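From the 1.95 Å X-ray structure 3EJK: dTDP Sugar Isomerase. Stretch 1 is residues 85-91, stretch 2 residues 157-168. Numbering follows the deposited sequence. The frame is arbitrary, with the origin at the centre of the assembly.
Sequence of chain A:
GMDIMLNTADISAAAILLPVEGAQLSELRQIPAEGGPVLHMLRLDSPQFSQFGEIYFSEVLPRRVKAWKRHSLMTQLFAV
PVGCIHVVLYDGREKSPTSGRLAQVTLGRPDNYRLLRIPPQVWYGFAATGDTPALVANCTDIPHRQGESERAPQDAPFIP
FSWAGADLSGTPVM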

# COMPACT_ATOMS: atom_id res chain seq x y z
N ILE A 85 0.10 -7.15 -12.65
CA ILE A 85 -0.58 -6.37 -13.68
C ILE A 85 0.31 -6.06 -14.85
O ILE A 85 1.55 -6.12 -14.79
CB ILE A 85 -1.15 -4.98 -13.19
CG1 ILE A 85 0.01 -4.01 -12.94
CG2 ILE A 85 -2.13 -5.15 -11.99
CD1 ILE A 85 -0.42 -2.62 -12.50
N HIS A 86 -0.39 -5.78 -15.94
CA HIS A 86 0.20 -5.31 -17.17
C HIS A 86 -0.22 -3.86 -17.30
O HIS A 86 -1.41 -3.54 -17.29
CB HIS A 86 -0.25 -6.13 -18.38
CG HIS A 86 0.51 -7.41 -18.54
ND1 HIS A 86 0.61 -8.07 -19.74
CD2 HIS A 86 1.27 -8.10 -17.66
CE1 HIS A 86 1.36 -9.15 -19.58
NE2 HIS A 86 1.79 -9.18 -18.33
N VAL A 87 0.78 -2.98 -17.35
CA VAL A 87 0.54 -1.56 -17.53
C VAL A 87 0.94 -1.15 -18.94
O VAL A 87 1.93 -1.62 -19.48
CB VAL A 87 1.36 -0.68 -16.56
CG1 VAL A 87 0.98 0.81 -16.72
CG2 VAL A 87 1.19 -1.13 -15.11
N VAL A 88 0.12 -0.30 -19.54
CA VAL A 88 0.47 0.29 -20.83
C VAL A 88 0.41 1.80 -20.71
O VAL A 88 -0.54 2.37 -20.18
CB VAL A 88 -0.44 -0.16 -21.97
CG1 VAL A 88 -0.10 0.63 -23.24
CG2 VAL A 88 -0.34 -1.67 -22.22
N LEU A 89 1.46 2.43 -21.23
CA LEU A 89 1.58 3.89 -21.23
C LEU A 89 1.57 4.35 -22.67
O LEU A 89 2.11 3.70 -23.54
CB LEU A 89 2.90 4.34 -20.57
CG LEU A 89 3.20 3.84 -19.15
CD1 LEU A 89 4.42 4.60 -18.62
CD2 LEU A 89 2.02 4.08 -18.28
N TYR A 90 0.87 5.46 -22.91
CA TYR A 90 0.78 6.07 -24.24
C TYR A 90 1.06 7.56 -24.18
O TYR A 90 0.38 8.32 -23.48
CB TYR A 90 -0.58 5.85 -24.88
CG TYR A 90 -0.75 6.70 -26.12
CD1 TYR A 90 0.06 6.51 -27.23
CD2 TYR A 90 -1.71 7.70 -26.17
CE1 TYR A 90 -0.06 7.29 -28.34
CE2 TYR A 90 -1.85 8.47 -27.30
CZ TYR A 90 -1.02 8.26 -28.37
OH TYR A 90 -1.15 9.05 -29.48
N ASP A 91 2.10 7.95 -24.90
CA ASP A 91 2.55 9.35 -24.93
C ASP A 91 1.77 10.20 -25.93
O ASP A 91 2.08 10.25 -27.11
CB ASP A 91 4.04 9.41 -25.24
CG ASP A 91 4.65 10.75 -24.92
OD1 ASP A 91 3.89 11.73 -24.72
OD2 ASP A 91 5.90 10.81 -24.88
N PRO A 157 -10.31 4.72 -29.64
CA PRO A 157 -9.50 4.41 -30.80
C PRO A 157 -8.29 5.31 -31.03
O PRO A 157 -7.46 4.99 -31.86
CB PRO A 157 -10.48 4.52 -31.98
CG PRO A 157 -11.61 5.29 -31.47
CD PRO A 157 -11.70 5.03 -30.00
N PHE A 158 -8.19 6.38 -30.26
CA PHE A 158 -7.07 7.34 -30.41
C PHE A 158 -5.87 6.94 -29.55
O PHE A 158 -4.79 7.49 -29.67
CB PHE A 158 -7.51 8.80 -30.17
CG PHE A 158 -7.84 9.11 -28.74
CD1 PHE A 158 -9.11 8.89 -28.26
CD2 PHE A 158 -6.88 9.60 -27.90
CE1 PHE A 158 -9.41 9.16 -26.95
CE2 PHE A 158 -7.17 9.87 -26.59
CZ PHE A 158 -8.44 9.64 -26.12
N ILE A 159 -6.08 5.94 -28.69
CA ILE A 159 -4.99 5.42 -27.85
C ILE A 159 -4.64 4.05 -28.46
O ILE A 159 -5.41 3.09 -28.34
CB ILE A 159 -5.38 5.35 -26.37
CG1 ILE A 159 -5.74 6.76 -25.87
CG2 ILE A 159 -4.22 4.79 -25.51
CD1 ILE A 159 -6.14 6.83 -24.40
N PRO A 160 -3.47 3.96 -29.13
CA PRO A 160 -3.13 2.82 -30.00
C PRO A 160 -2.75 1.51 -29.35
O PRO A 160 -1.74 0.90 -29.70
CB PRO A 160 -1.98 3.35 -30.83
CG PRO A 160 -1.30 4.28 -29.89
CD PRO A 160 -2.43 5.00 -29.21
N PHE A 161 -3.58 1.08 -28.41
CA PHE A 161 -3.40 -0.22 -27.79
C PHE A 161 -4.74 -0.90 -27.52
O PHE A 161 -5.62 -0.32 -26.88
CB PHE A 161 -2.60 -0.14 -26.49
CG PHE A 161 -2.37 -1.48 -25.85
CD1 PHE A 161 -1.31 -2.26 -26.24
CD2 PHE A 161 -3.23 -1.96 -24.87
CE1 PHE A 161 -1.09 -3.51 -25.66
CE2 PHE A 161 -3.02 -3.21 -24.30
CZ PHE A 161 -1.94 -3.99 -24.70
N SER A 162 -4.83 -2.15 -27.95
CA SER A 162 -6.05 -2.94 -27.80
C SER A 162 -6.05 -3.85 -26.58
O SER A 162 -5.44 -4.91 -26.58
CB SER A 162 -6.30 -3.78 -29.04
OG SER A 162 -7.45 -4.57 -28.89
N TRP A 163 -6.76 -3.44 -25.56
CA TRP A 163 -6.87 -4.26 -24.36
C TRP A 163 -7.59 -5.54 -24.67
O TRP A 163 -7.34 -6.56 -24.05
CB TRP A 163 -7.60 -3.53 -23.23
CG TRP A 163 -6.72 -2.60 -22.56
CD1 TRP A 163 -6.76 -1.25 -22.63
CD2 TRP A 163 -5.60 -2.94 -21.75
NE1 TRP A 163 -5.74 -0.72 -21.88
CE2 TRP A 163 -5.01 -1.74 -21.34
CE3 TRP A 163 -5.03 -4.15 -21.33
CZ2 TRP A 163 -3.88 -1.70 -20.53
CZ3 TRP A 163 -3.91 -4.10 -20.52
CH2 TRP A 163 -3.35 -2.89 -20.14
N ALA A 164 -8.45 -5.47 -25.66
CA ALA A 164 -9.26 -6.65 -26.01
C ALA A 164 -8.37 -7.74 -26.57
O ALA A 164 -8.67 -8.93 -26.51
CB ALA A 164 -10.34 -6.30 -27.01
N GLY A 165 -7.24 -7.31 -27.11
CA GLY A 165 -6.31 -8.22 -27.75
C GLY A 165 -5.19 -8.65 -26.83
O GLY A 165 -4.40 -9.51 -27.18
N ALA A 166 -5.14 -8.08 -25.65
CA ALA A 166 -4.04 -8.39 -24.69
C ALA A 166 -4.07 -9.80 -24.12
O ALA A 166 -5.12 -10.38 -23.87
CB ALA A 166 -4.01 -7.38 -23.53
N ASP A 167 -2.87 -10.32 -23.90
CA ASP A 167 -2.70 -11.62 -23.26
C ASP A 167 -2.56 -11.37 -21.77
O ASP A 167 -1.53 -10.87 -21.30
CB ASP A 167 -1.47 -12.33 -23.81
CG ASP A 167 -1.21 -13.66 -23.13
OD1 ASP A 167 -1.99 -14.08 -22.25
OD2 ASP A 167 -0.19 -14.29 -23.49
N LEU A 168 -3.63 -11.69 -21.05
CA LEU A 168 -3.66 -11.47 -19.62
C LEU A 168 -3.57 -12.79 -18.87
O LEU A 168 -3.98 -12.90 -17.72
CB LEU A 168 -4.92 -10.69 -19.21
CG LEU A 168 -5.11 -9.33 -19.90
CD1 LEU A 168 -6.36 -8.63 -19.38
CD2 LEU A 168 -3.89 -8.46 -19.72

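Residues 85-90 lie in a β-strand that begins earlier in the chain, with phi between -107° and -131° and psi between 120° and 158°. Residues 157-168 lack regular secondary structure; helical phi/psi values at 163-165 come without the regular bonding pattern. This second segment is instead shaped by local turns: Phe161 N donates to Ile159 O at 2.7 Å, Gly165 N to Ser162 O at 3.0 Å, and Ala166 N to Trp163 O at 3.1 Å. No hydrogen bond crosses between the stretches. Their nearest CA pairs, His86-Leu168 at 7.7 Å, Val88-Phe161 at 8.0 Å and Tyr90-Ile159 at 6.8 Å, leave a gap that side chains fill, and the pairing shows the chains running in opposite senses.

The alternation of the strand decides which of its residues take part. His86, Val88 and Tyr90 direct their CA-to-CB bonds toward the second stretch, whereas Val87 and Leu89 point away and lose no surface to it. The contact buries 420 Å² in total, counting both sides, and is mainly apolar packing.

Tyr90 has the largest covered area, 89 Å². With chi1 at 169° (t), its ring lies against Pro160, whose CD sits 3.5 Å from the centroid of the Tyr90 ring and 17° off the ring normal. That position over the face defines a CH-pi contact; the closest atoms are Tyr90 CE1 and Pro160 CD, 3.4 Å apart. A proline suits this place because its CD methylene, bonded to an electron-withdrawing amide nitrogen, offers polarized C-H groups to the aromatic face. Nearer the backbone, Tyr90 CB packs on Ile159 CG2 at 3.8 Å, so the aliphatic base of the tyrosine is used as well as its ring.

At Val88 the roles are reversed, and the strand supplies the aliphatic group. Val88 CG2 lies 3.7 Å from the centroid of the Phe161 ring, only 11° off the normal, a second CH-pi contact. Val88 CG2 is also 3.9 Å from Trp163 CH2. Valine is short and branched at CB, and here one methyl reaches both aromatic rings; Val88 and Trp163 are buried in the assembly.

Trp163 starts sideways from its CA, but its indole extends to the strand, bringing CH2 to 3.5 Å from His86 O. The carbonyl oxygen lies at the ring edge, near its plane, where aromatic C-H groups carry slight positive charge. The His86 ring closes the contact more loosely: its CE1 is 3.8 Å from Asp167 O, in an oblique approach.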